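PDB 3WIT: putative Vgr protein from Escherichia coli, which is a type VI secretion system component that probably forms part of its cell-puncturing spike, this fragment being the C-terminal triple-stranded beta-helical domain of VgrG1. Local coordinates for residues 4-9 with 28-33. Sequence-based numbering, arbitrary orientation.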
ATOM      1  N   ALA A   4     -17.054   0.152   0.956  1.00 35.05           N
ATOM      2  CA  ALA A   4     -16.169  -0.802   0.295  1.00 37.92           C
ATOM      3  C   ALA A   4     -16.940  -1.243  -0.933  1.00 46.82           C
ATOM      4  O   ALA A   4     -18.068  -1.728  -0.796  1.00 47.78           O
ATOM      5  CB  ALA A   4     -15.892  -1.981   1.187  1.00 41.69           C
ATOM      6  N   GLY A   5     -16.364  -1.050  -2.125  1.00 36.93           N
ATOM      7  CA  GLY A   5     -17.150  -1.181  -3.350  1.00 42.98           C
ATOM      8  C   GLY A   5     -16.291  -1.573  -4.531  1.00 40.71           C
ATOM      9  O   GLY A   5     -15.116  -1.211  -4.589  1.00 36.24           O
ATOM     10  N   SER A   6     -16.863  -2.348  -5.439  1.00 39.10           N
ATOM     11  CA  SER A   6     -16.182  -2.732  -6.663  1.00 39.41           C
ATOM     12  C   SER A   6     -17.212  -2.462  -7.739  1.00 40.37           C
ATOM     13  O   SER A   6     -18.347  -2.936  -7.633  1.00 42.20           O
ATOM     14  CB  SER A   6     -15.830  -4.219  -6.608  1.00 47.00           C
ATOM     15  OG  SER A   6     -15.382  -4.675  -7.872  1.00 63.03           O
ATOM     16  N   VAL A   7     -16.852  -1.646  -8.736  1.00 38.17           N
ATOM     17  CA  VAL A   7     -17.768  -1.313  -9.832  1.00 40.47           C
ATOM     18  C   VAL A   7     -17.112  -1.488 -11.218  1.00 48.23           C
ATOM     19  O   VAL A   7     -15.955  -1.141 -11.397  1.00 44.94           O
ATOM     20  CB  VAL A   7     -18.322   0.133  -9.719  1.00 56.97           C
ATOM     21  CG1 VAL A   7     -19.263   0.409 -10.857  1.00 64.86           C
ATOM     22  CG2 VAL A   7     -19.098   0.321  -8.435  1.00 64.20           C
ATOM     23  N   HIS A   8     -17.851  -2.048 -12.175  1.00 54.69           N
ATOM     24  CA  HIS A   8     -17.414  -2.128 -13.566  1.00 62.18           C
ATOM     25  C   HIS A   8     -18.613  -1.740 -14.425  1.00 66.05           C
ATOM     26  O   HIS A   8     -19.477  -2.570 -14.717  1.00 62.82           O
ATOM     27  CB  HIS A   8     -16.901  -3.528 -13.912  1.00 71.21           C
ATOM     28  CG  HIS A   8     -16.242  -3.632 -15.258  1.00 76.02           C
ATOM     29  ND1 HIS A   8     -16.755  -3.042 -16.393  1.00 80.98           N
ATOM     30  CD2 HIS A   8     -15.118  -4.283 -15.648  1.00 77.42           C
ATOM     31  CE1 HIS A   8     -15.976  -3.321 -17.422  1.00 85.12           C
ATOM     32  NE2 HIS A   8     -14.974  -4.074 -16.998  1.00 84.16           N
ATOM     33  N   VAL A   9     -18.632  -0.463 -14.813  1.00 74.33           N
ATOM     34  CA  VAL A   9     -19.793   0.261 -15.371  1.00 83.35           C
ATOM     35  C   VAL A   9     -21.096   0.069 -14.593  1.00 84.19           C
ATOM     36  O   VAL A   9     -21.417   0.867 -13.709  1.00 80.98           O
ATOM     37  CB  VAL A   9     -20.007   0.008 -16.879  1.00 84.41           C
ATOM     38  CG1 VAL A   9     -21.207   0.800 -17.386  1.00 83.78           C
ATOM     39  CG2 VAL A   9     -18.752   0.394 -17.641  1.00 84.10           C
ATOM     40  N   LYS A  28     -14.777   1.766 -13.885  1.00 55.15           N
ATOM     41  CA  LYS A  28     -14.059   0.587 -13.376  1.00 43.34           C
ATOM     42  C   LYS A  28     -13.271   1.053 -12.175  1.00 45.75           C
ATOM     43  O   LYS A  28     -12.276   1.773 -12.306  1.00 43.31           O
ATOM     44  CB  LYS A  28     -13.040   0.055 -14.379  1.00 49.26           C
ATOM     45  CG  LYS A  28     -13.576  -0.378 -15.730  1.00 56.03           C
ATOM     46  CD  LYS A  28     -12.418  -0.996 -16.527  1.00 59.40           C
ATOM     47  CE  LYS A  28     -12.873  -1.696 -17.792  1.00 66.75           C
ATOM     48  NZ  LYS A  28     -11.823  -2.651 -18.246  1.00 69.71           N
ATOM     49  N   GLU A  29     -13.678   0.650 -10.981  1.00 36.65           N
ATOM     50  CA  GLU A  29     -13.021   1.198  -9.811  1.00 34.10           C
ATOM     51  C   GLU A  29     -13.250   0.254  -8.660  1.00 31.44           C
ATOM     52  O   GLU A  29     -14.311  -0.373  -8.609  1.00 34.75           O
ATOM     53  CB  GLU A  29     -13.658   2.543  -9.504  1.00 42.85           C
ATOM     54  CG  GLU A  29     -13.101   3.238  -8.294  1.00 54.69           C
ATOM     55  CD  GLU A  29     -13.573   4.689  -8.218  1.00 73.19           C
ATOM     56  OE1 GLU A  29     -13.130   5.422  -7.294  1.00 78.62           O
ATOM     57  OE2 GLU A  29     -14.385   5.083  -9.095  1.00 73.92           O
ATOM     58  N   ILE A  30     -12.269   0.139  -7.771  1.00 33.01           N
ATOM     59  CA  ILE A  30     -12.484  -0.515  -6.471  1.00 31.69           C
ATOM     60  C   ILE A  30     -12.138   0.554  -5.445  1.00 38.02           C
ATOM     61  O   ILE A  30     -11.115   1.244  -5.594  1.00 36.82           O
ATOM     62  CB  ILE A  30     -11.531  -1.694  -6.286  1.00 32.78           C
ATOM     63  CG1 ILE A  30     -11.950  -2.844  -7.174  1.00 33.01           C
ATOM     64  CG2 ILE A  30     -11.504  -2.149  -4.792  1.00 34.16           C
ATOM     65  CD1 ILE A  30     -10.873  -3.916  -7.344  1.00 36.12           C
HETATM   66  N   MSE A  31     -12.989   0.743  -4.438  1.00 30.82           N
HETATM   67  CA  MSE A  31     -12.712   1.737  -3.395  1.00 36.00           C
HETATM   68  C   MSE A  31     -12.900   1.140  -1.999  1.00 38.12           C
HETATM   69  O   MSE A  31     -13.911   0.487  -1.734  1.00 37.42           O
HETATM   70  CB  MSE A  31     -13.653   2.938  -3.570  1.00 41.40           C
HETATM   71  CG  MSE A  31     -13.747   3.846  -2.365  1.00 44.97           C
HETATM   72 SE   MSE A  31     -12.194   4.990  -2.311  0.56 47.00          SE
HETATM   73  CE  MSE A  31     -12.809   6.304  -3.601  1.00 55.35           C
ATOM     74  N   LEU A  32     -11.945   1.379  -1.106  1.00 30.89           N
ATOM     75  CA  LEU A  32     -12.094   1.005   0.301  1.00 32.50           C
ATOM     76  C   LEU A  32     -11.889   2.297   1.078  1.00 35.38           C
ATOM     77  O   LEU A  32     -10.843   2.918   0.966  1.00 36.40           O
ATOM     78  CB  LEU A  32     -11.005   0.038   0.712  1.00 31.54           C
ATOM     79  CG  LEU A  32     -10.917  -1.264  -0.074  1.00 37.16           C
ATOM     80  CD1 LEU A  32      -9.731  -2.103   0.414  1.00 37.28           C
ATOM     81  CD2 LEU A  32     -12.223  -1.974   0.143  1.00 33.38           C
ATOM     82  N   ALA A  33     -12.868   2.703   1.864  1.00 35.44           N
ATOM     83  CA  ALA A  33     -12.767   3.956   2.591  1.00 36.84           C
ATOM     84  C   ALA A  33     -13.345   3.851   4.011  1.00 38.02           C
ATOM     85  O   ALA A  33     -14.431   3.298   4.228  1.00 37.22           O
ATOM     86  CB  ALA A  33     -13.472   5.057   1.804  1.00 40.59           C
TER
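Ala4 meets Leu32 side chain to side chain: its CB touches Leu32 CD2 at 3.8 Å, while its CA-H faces the carbonyl oxygen of Met31 in a CA-H...O contact. That same oxygen accepts the N-H of Gly5, and Gly5 O takes the N-H of Met31 in return (Met31 N to Gly5 O 2.9 Å), making Gly5 and Met31 a hydrogen-bonded pair of the antiparallel strands 2-8 and 28-34. At Ser6, a non-hydrogen-bonded pair with Ile30, OG stands anti to the backbone N (chi1 170°) and comes to 4.0 Å from Ile30 CG1, a loose contact. Ser6 shares its face with Ala4 and His8, and Ile30 and Leu32 turn to the same side, where Ile30 packs on Ala33 and Leu32 on Leu32 of a second subunit, and Leu32 also on Ile30 of a third. This buried apolar seam belongs to the triple-stranded beta-helix of the VgrG C-terminal domain, in which three copies of the chain pack together; here strand 2-8 edges the sheet within its own chain. Val7 forms a second such hydrogen-bonded pair, with Glu29: the N-H of Val7 points almost straight at Glu29 O (173° at the hydrogen). Val7 N lies 2.8 Å from Glu29 O, and Glu29 N returns a bond to Val7 O. At His8 the imidazole lies beside the extended Lys28 chain, both pointing the same way. Lys28 CG sits 4.0 Å above the centre of the His8 ring in a CH-pi contact, and Lys28 CE reaches His8 NE2 at 3.3 Å. The ammonium end runs on to a salt bridge with Glu35 of the second subunit.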